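Side-chain contacts in taurine dioxygenase (Burkholderia xenovorans, PDB 5KEU), which probably acts as an iron-dependent 2-oxoglutarate dioxygenase of the TauD/TfdA family: residues B[125-130]-B[217-222]; B[81-86]-B[318-323]; B[160-165]-B[241-246]. All coordinates share one frame; numbering follows the deposited sequence. Where two conformers were deposited one is given.

In the fold
Interactions 1 and 2 meet at the magnesium ion, which probably stands in for the catalytic iron. Asp-125 of interaction 1 and the C-terminal residue Asn-323 of interaction 2 both bind it, together with His-123, His-273 and two waters. The centres of these two contacts are 15 Å apart, and Val-126 CG1 packs against Ala-319 CB at 3.6 Å. Interaction 3 lies away from the metal, about 16 Å from interaction 1 and 30 Å from interaction 2, measured between centres. It is joined to interaction 1 through residues 217-222: Leu-218 packs on Leu-162 and His-246, and Val-220 O is a probable hydrogen-bond acceptor for Trp-244 NE1.

Interaction 1: residues B[125-130]-B[217-222]; sequences DVTAAL and VLYVSP. With MG (magnesium ion), chain C.
Thr-127 and Ser-221 mark the nearest approach of the two backbones, 7.0 Å between their CA atoms, beside the metal centre of this cupin-type (double-stranded beta-helix) fold. Asp-125 is the acidic member of the HxD metal motif, and directly after it the chain makes a type I beta turn from Val-126 to Ala-129, closed by Ala-129 N to Val-126 O at 3.0 Å. Residues 217-222 leave strand 216-218 through an inverse gamma turn centred on Tyr-219. No backbone hydrogen bond joins the segments, and side chains make the contact.

The polar link is a hydroxyl pair, Thr-127 OG1 to Ser-221 OG at 2.9 Å, in which either oxygen could donate. Ser-221 reaches across with OG anti to its own nitrogen (chi1 -165°). Each hydroxyl has a further partner: Thr-127 OG1 bonds to His-177 ND1, and Ser-221 OG accepts the backbone N-H of Thr-124. Since Thr-124 lies between the metal ligands His-123 and Asp-125, these bonds form a second shell that probably helps to position the ligand-bearing backbone.

The methyl of Thr-127 supplies the van der Waals part. Its CG2 meets the end of the phenol obliquely, 3.6 Å from Tyr-219 OH and 3.9 Å from Tyr-219 CZ, the two side chains advancing from opposite directions. All three touching residues are buried.

The carboxylate of Asp-125 takes no part in this contact and binds the magnesium ion instead. It does so through one oxygen, with OD1 of Asp-125 2.2 Å from the metal and OD2 3.5 Å away.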
# COMPACT_ATOMS: atom_id res chain seq x y z
N ASP B 125 7.40 -10.78 -12.57
CA ASP B 125 8.14 -12.03 -12.40
C ASP B 125 8.95 -12.41 -13.64
O ASP B 125 8.44 -12.40 -14.76
CB ASP B 125 7.18 -13.16 -12.07
CG ASP B 125 6.71 -13.10 -10.63
OD1 ASP B 125 7.46 -12.56 -9.76
OD2 ASP B 125 5.61 -13.61 -10.38
N VAL B 126 10.20 -12.80 -13.41
CA VAL B 126 11.09 -13.39 -14.41
C VAL B 126 11.29 -12.52 -15.64
O VAL B 126 11.47 -13.04 -16.74
CB VAL B 126 10.61 -14.79 -14.86
CG1 VAL B 126 11.80 -15.64 -15.30
CG2 VAL B 126 9.83 -15.50 -13.77
N THR B 127 11.27 -11.20 -15.48
CA THR B 127 11.51 -10.39 -16.67
C THR B 127 12.97 -10.41 -17.11
O THR B 127 13.27 -9.88 -18.18
CB THR B 127 11.05 -8.94 -16.48
OG1 THR B 127 11.73 -8.31 -15.39
CG2 THR B 127 9.55 -8.88 -16.26
N ALA B 128 13.87 -11.05 -16.35
CA ALA B 128 15.21 -11.27 -16.90
C ALA B 128 15.20 -12.29 -18.03
O ALA B 128 16.21 -12.39 -18.74
CB ALA B 128 16.19 -11.74 -15.82
N ALA B 129 14.12 -13.04 -18.22
CA ALA B 129 14.06 -14.06 -19.26
C ALA B 129 13.43 -13.51 -20.53
O ALA B 129 12.74 -12.50 -20.53
CB ALA B 129 13.28 -15.28 -18.80
N LEU B 130 13.65 -14.23 -21.63
CA LEU B 130 13.15 -13.78 -22.92
C LEU B 130 11.63 -13.76 -22.95
O LEU B 130 11.02 -12.85 -23.53
CB LEU B 130 13.70 -14.68 -24.03
CG LEU B 130 13.19 -14.30 -25.44
CD1 LEU B 130 13.52 -12.86 -25.82
CD2 LEU B 130 13.76 -15.28 -26.48
N VAL B 217 1.97 -0.86 -21.77
CA VAL B 217 2.28 -1.13 -20.37
C VAL B 217 3.68 -0.60 -20.08
O VAL B 217 4.62 -0.86 -20.83
CB VAL B 217 2.22 -2.65 -20.08
CG1 VAL B 217 2.80 -2.95 -18.72
CG2 VAL B 217 0.78 -3.16 -20.22
N LEU B 218 3.81 0.13 -18.97
CA LEU B 218 5.11 0.65 -18.56
C LEU B 218 5.87 -0.50 -17.90
O LEU B 218 5.74 -0.75 -16.70
CB LEU B 218 4.94 1.85 -17.63
CG LEU B 218 6.24 2.53 -17.19
CD1 LEU B 218 6.95 3.09 -18.44
CD2 LEU B 218 5.93 3.65 -16.19
N TYR B 219 6.68 -1.20 -18.70
CA TYR B 219 7.22 -2.51 -18.35
C TYR B 219 8.53 -2.36 -17.56
O TYR B 219 9.59 -2.76 -18.01
CB TYR B 219 7.43 -3.32 -19.63
CG TYR B 219 7.43 -4.83 -19.49
CD1 TYR B 219 6.34 -5.51 -18.95
CD2 TYR B 219 8.53 -5.59 -19.91
CE1 TYR B 219 6.34 -6.91 -18.83
CE2 TYR B 219 8.53 -7.00 -19.80
CZ TYR B 219 7.44 -7.64 -19.27
OH TYR B 219 7.43 -9.03 -19.17
N VAL B 220 8.46 -1.76 -16.36
CA VAL B 220 9.69 -1.30 -15.71
C VAL B 220 10.10 -2.14 -14.50
O VAL B 220 10.99 -1.73 -13.75
CB VAL B 220 9.59 0.19 -15.33
CG1 VAL B 220 9.55 1.02 -16.60
CG2 VAL B 220 8.34 0.49 -14.50
N SER B 221 9.53 -3.33 -14.33
CA SER B 221 9.97 -4.37 -13.38
C SER B 221 11.13 -3.96 -12.46
O SER B 221 12.29 -4.28 -12.73
CB SER B 221 10.36 -5.62 -14.18
OG SER B 221 10.46 -6.74 -13.32
N PRO B 222 10.86 -3.24 -11.35
CA PRO B 222 11.96 -2.55 -10.66
C PRO B 222 13.07 -3.45 -10.12
O PRO B 222 14.24 -3.04 -10.13
CB PRO B 222 11.24 -1.78 -9.53
CG PRO B 222 9.87 -1.50 -10.10
CD PRO B 222 9.53 -2.75 -10.95
MG MG C . 7.22 -12.10 -7.67
O HOH W 1 6.34 -13.87 -7.72
O HOH W 2 7.01 -12.12 -5.59

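Interaction 2: residues B[81-86]-B[318-323]; sequences EPTLGH and AAVALN. With MG (magnesium ion), chain C.
His-86 carries its ring to the C-terminal helix by setting CG anti to the backbone nitrogen (chi1 -174°), while Val-320 extends CG1 toward Thr-83 from the same kind of rotamer (chi1 171°). The contact thus lays an irregular loop, residues 81-86, against the last turns of helix 313-322, just beyond which the chain reaches the metal centre of the cupin fold.

At the start of residues 318-323 the imidazole sits beside Ala-318, with His-86 CD2 3.5 Å from the backbone N of Ala-318 and 3.8 Å from Ala-318 CB. The backbone N meets the ring obliquely, and no hydrogen bond forms between them. Nearly one turn further on, the methyl of Ala-321 lies 4.0 Å from His-86 CB. The rotation of the ring is restrained from outside the contact: ND1 accepts the backbone N-H groups of Val-88 and Phe-89, and the Phe-89 ring stacks on the imidazole.

The second touch is Thr-83 OG1 against Val-320 CG1 at 3.6 Å, the side chains crossing at a slant. This is only van der Waals contact for the hydroxyl, which hydrogen-bonds instead to Tyr-99 OH and Thr-292 OG1. Arg-290 binds the carbonyl oxygens of Val-320 and Ala-321, which probably helps to hold the helix end.

Beyond that end the chain terminates at the magnesium ion. One oxygen of the terminal carboxylate takes a position beyond the two-histidine, one-aspartate ligand set, probably one where relatives bind co-substrate or water. Asn-323 O binds the metal at 2.0 Å, and Asn-323 OXT accepts a hydrogen bond of 2.7 Å from a metal-bound water.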
# COMPACT_ATOMS: atom_id res chain seq x y z
N GLU B 81 -0.32 -22.90 -20.20
CA GLU B 81 0.60 -24.02 -20.01
C GLU B 81 1.37 -23.76 -18.73
O GLU B 81 2.11 -22.77 -18.66
CB GLU B 81 1.57 -24.14 -21.19
CG GLU B 81 0.96 -24.58 -22.51
CD GLU B 81 0.43 -26.01 -22.45
OE1 GLU B 81 1.25 -26.95 -22.34
OE2 GLU B 81 -0.80 -26.19 -22.49
N PRO B 82 1.23 -24.57 -17.69
CA PRO B 82 2.00 -24.31 -16.47
C PRO B 82 3.50 -24.52 -16.71
O PRO B 82 3.91 -25.46 -17.38
CB PRO B 82 1.45 -25.33 -15.47
CG PRO B 82 0.04 -25.65 -15.99
CD PRO B 82 0.22 -25.63 -17.50
N THR B 83 4.32 -23.62 -16.15
CA THR B 83 5.76 -23.86 -16.16
C THR B 83 6.08 -25.11 -15.34
O THR B 83 5.28 -25.54 -14.50
CB THR B 83 6.52 -22.64 -15.62
OG1 THR B 83 6.19 -22.46 -14.24
CG2 THR B 83 6.11 -21.39 -16.39
N LEU B 84 7.26 -25.70 -15.59
CA LEU B 84 7.53 -27.06 -15.13
C LEU B 84 8.70 -27.18 -14.14
O LEU B 84 9.29 -28.26 -14.00
CB LEU B 84 7.74 -27.98 -16.34
CG LEU B 84 6.39 -28.26 -17.01
CD1 LEU B 84 6.56 -29.03 -18.31
CD2 LEU B 84 5.53 -29.06 -16.05
N GLY B 85 9.04 -26.11 -13.42
CA GLY B 85 9.77 -26.24 -12.17
C GLY B 85 11.28 -26.17 -12.29
O GLY B 85 11.87 -26.19 -13.38
N HIS B 86 11.92 -26.07 -11.11
CA HIS B 86 13.36 -26.11 -10.89
C HIS B 86 13.71 -27.33 -10.04
O HIS B 86 12.92 -27.72 -9.17
CB HIS B 86 13.83 -24.82 -10.18
CG HIS B 86 15.32 -24.71 -10.04
ND1 HIS B 86 15.99 -25.18 -8.93
CD2 HIS B 86 16.26 -24.22 -10.88
CE1 HIS B 86 17.29 -24.97 -9.09
NE2 HIS B 86 17.48 -24.39 -10.26
N ALA B 318 15.18 -21.19 -12.36
CA ALA B 318 15.45 -20.66 -11.02
C ALA B 318 14.73 -19.33 -10.82
O ALA B 318 14.17 -19.08 -9.75
CB ALA B 318 16.95 -20.50 -10.80
N ALA B 319 14.74 -18.47 -11.84
CA ALA B 319 14.04 -17.20 -11.72
C ALA B 319 12.54 -17.42 -11.61
O ALA B 319 11.88 -16.80 -10.76
CB ALA B 319 14.37 -16.27 -12.89
N VAL B 320 11.98 -18.31 -12.44
CA VAL B 320 10.56 -18.66 -12.30
C VAL B 320 10.26 -19.09 -10.87
O VAL B 320 9.26 -18.68 -10.27
CB VAL B 320 10.15 -19.74 -13.32
CG1 VAL B 320 8.73 -20.24 -13.01
CG2 VAL B 320 10.21 -19.21 -14.75
N ALA B 321 11.15 -19.91 -10.30
CA ALA B 321 10.89 -20.46 -8.97
C ALA B 321 11.04 -19.41 -7.87
O ALA B 321 10.34 -19.47 -6.86
CB ALA B 321 11.82 -21.65 -8.70
N LEU B 322 11.92 -18.43 -8.06
CA LEU B 322 12.31 -17.55 -6.97
C LEU B 322 11.73 -16.14 -7.05
O LEU B 322 11.55 -15.52 -6.00
CB LEU B 322 13.84 -17.45 -6.89
CG LEU B 322 14.57 -18.76 -6.54
CD1 LEU B 322 16.06 -18.59 -6.71
CD2 LEU B 322 14.24 -19.21 -5.12
N ASN B 323 11.45 -15.62 -8.25
CA ASN B 323 10.92 -14.25 -8.41
C ASN B 323 9.50 -14.10 -7.86
O ASN B 323 9.06 -13.00 -7.49
CB ASN B 323 10.93 -13.81 -9.89
CG ASN B 323 12.34 -13.66 -10.45
OD1 ASN B 323 12.50 -13.37 -11.64
ND2 ASN B 323 13.36 -13.86 -9.61
OXT ASN B 323 8.74 -15.08 -7.79
MG MG C . 7.22 -12.10 -7.67
O HOH W 1 6.34 -13.87 -7.72
O HOH W 2 7.01 -12.12 -5.59

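Interaction 3: residues B[160-165]-B[241-246]; sequences EKLSAP and ELLWEH
His-246 NE2, whose ring lies against Leu-162, donates a hydrogen bond to the backbone carbonyl of Ala-158, pinning the imidazole of one helix to the last turn of another. That bond places the proton on NE2 and restrains the ring's rotation. With CG anti to the backbone nitrogen (chi1 176°), the side chain extends straight from its helix to the 160-165 segment.

Leu-162 covers one face of the imidazole. Its CD2 methyl makes a CH-pi contact, 3.9 Å from the centroid of the His-246 ring and 26° off the ring normal; it is offset toward the rim and approaches His-246 CD2 to 3.5 Å. The same methyl touches Leu-243 CD2 at 3.9 Å, so Leu-162 is shared between two residues nearly one turn apart on the facing helix.

Lys-161 comes to the ring edge, in its plane, with CB 3.8 Å from His-246 CE1. The rest of the lysine bends away, and NZ forms a long, weak ion pair with Asp-281 of the second subunit.

In the fold, the contact joins the turn between helices 155-161 and 164-171 to the C-terminal half of helix 233-247. Val-170 of helix 164-171 packs on both leucines, Phe-252 meets the imidazole edge-to-face, and strand 216-218 adjoins the contact through Leu-218.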
# COMPACT_ATOMS: atom_id res chain seq x y z
N GLU B 160 -0.35 5.15 -18.95
CA GLU B 160 -1.31 6.15 -19.39
C GLU B 160 -1.17 7.43 -18.59
O GLU B 160 -1.46 8.52 -19.11
CB GLU B 160 -2.74 5.60 -19.28
CG GLU B 160 -3.02 4.44 -20.25
CD GLU B 160 -2.98 4.89 -21.71
OE1 GLU B 160 -3.34 6.06 -21.99
OE2 GLU B 160 -2.59 4.08 -22.58
N LYS B 161 -0.72 7.33 -17.34
CA LYS B 161 -0.59 8.50 -16.46
C LYS B 161 0.72 9.25 -16.62
O LYS B 161 0.84 10.36 -16.08
CB LYS B 161 -0.76 8.09 -15.01
CG LYS B 161 -2.17 7.63 -14.66
CD LYS B 161 -3.17 8.79 -14.62
CE LYS B 161 -4.45 8.36 -13.94
NZ LYS B 161 -5.33 9.52 -13.64
N LEU B 162 1.69 8.71 -17.35
CA LEU B 162 2.79 9.54 -17.82
C LEU B 162 2.23 10.65 -18.70
O LEU B 162 1.21 10.47 -19.38
CB LEU B 162 3.80 8.72 -18.65
CG LEU B 162 4.55 7.56 -17.98
CD1 LEU B 162 5.35 6.77 -19.04
CD2 LEU B 162 5.47 8.14 -16.92
N SER B 163 2.89 11.80 -18.69
CA SER B 163 2.49 12.85 -19.63
C SER B 163 2.76 12.40 -21.07
O SER B 163 3.56 11.49 -21.32
CB SER B 163 3.24 14.16 -19.35
OG SER B 163 4.64 14.00 -19.59
N ALA B 164 2.08 13.05 -22.02
CA ALA B 164 2.24 12.69 -23.43
C ALA B 164 3.69 12.69 -23.89
O ALA B 164 4.11 11.72 -24.55
CB ALA B 164 1.39 13.61 -24.31
N PRO B 165 4.51 13.72 -23.60
CA PRO B 165 5.90 13.67 -24.06
C PRO B 165 6.70 12.54 -23.44
O PRO B 165 7.55 11.93 -24.11
CB PRO B 165 6.45 15.05 -23.66
CG PRO B 165 5.19 15.93 -23.57
CD PRO B 165 4.20 15.01 -22.96
N GLU B 241 14.71 6.00 -11.93
CA GLU B 241 14.15 6.40 -10.64
C GLU B 241 12.86 7.19 -10.82
O GLU B 241 11.91 6.99 -10.06
CB GLU B 241 15.17 7.18 -9.81
CG GLU B 241 16.27 6.25 -9.32
CD GLU B 241 17.26 6.90 -8.37
OE1 GLU B 241 18.08 6.15 -7.82
OE2 GLU B 241 17.24 8.13 -8.18
N LEU B 242 12.81 8.06 -11.83
CA LEU B 242 11.56 8.76 -12.15
C LEU B 242 10.44 7.77 -12.46
O LEU B 242 9.33 7.90 -11.93
CB LEU B 242 11.79 9.69 -13.34
CG LEU B 242 10.56 10.44 -13.85
CD1 LEU B 242 10.11 11.51 -12.83
CD2 LEU B 242 10.90 11.07 -15.17
N LEU B 243 10.70 6.81 -13.36
CA LEU B 243 9.65 5.87 -13.76
C LEU B 243 9.26 4.93 -12.63
O LEU B 243 8.09 4.54 -12.54
CB LEU B 243 10.10 5.08 -14.98
CG LEU B 243 10.36 5.93 -16.23
CD1 LEU B 243 11.00 5.03 -17.29
CD2 LEU B 243 9.05 6.52 -16.79
N TRP B 244 10.22 4.52 -11.79
CA TRP B 244 9.91 3.60 -10.71
C TRP B 244 9.09 4.27 -9.62
O TRP B 244 8.16 3.65 -9.06
CB TRP B 244 11.21 3.04 -10.12
CG TRP B 244 11.89 2.03 -11.03
CD1 TRP B 244 11.32 1.29 -12.04
CD2 TRP B 244 13.27 1.68 -11.00
NE1 TRP B 244 12.29 0.47 -12.64
CE2 TRP B 244 13.49 0.70 -12.00
CE3 TRP B 244 14.36 2.09 -10.22
CZ2 TRP B 244 14.74 0.13 -12.23
CZ3 TRP B 244 15.60 1.52 -10.45
CH2 TRP B 244 15.78 0.54 -11.44
N GLU B 245 9.44 5.50 -9.26
CA GLU B 245 8.62 6.29 -8.34
C GLU B 245 7.20 6.42 -8.88
O GLU B 245 6.21 6.25 -8.16
CB GLU B 245 9.32 7.64 -8.14
CG GLU B 245 8.57 8.81 -7.55
CD GLU B 245 9.44 10.09 -7.55
OE1 GLU B 245 9.73 10.67 -8.65
OE2 GLU B 245 9.85 10.51 -6.44
N HIS B 246 7.09 6.70 -10.18
CA HIS B 246 5.79 6.86 -10.81
C HIS B 246 5.00 5.54 -10.78
O HIS B 246 3.81 5.53 -10.47
CB HIS B 246 5.98 7.35 -12.25
CG HIS B 246 4.70 7.44 -13.03
ND1 HIS B 246 3.77 8.43 -12.81
CD2 HIS B 246 4.19 6.64 -13.99
CE1 HIS B 246 2.74 8.25 -13.62
NE2 HIS B 246 2.96 7.17 -14.34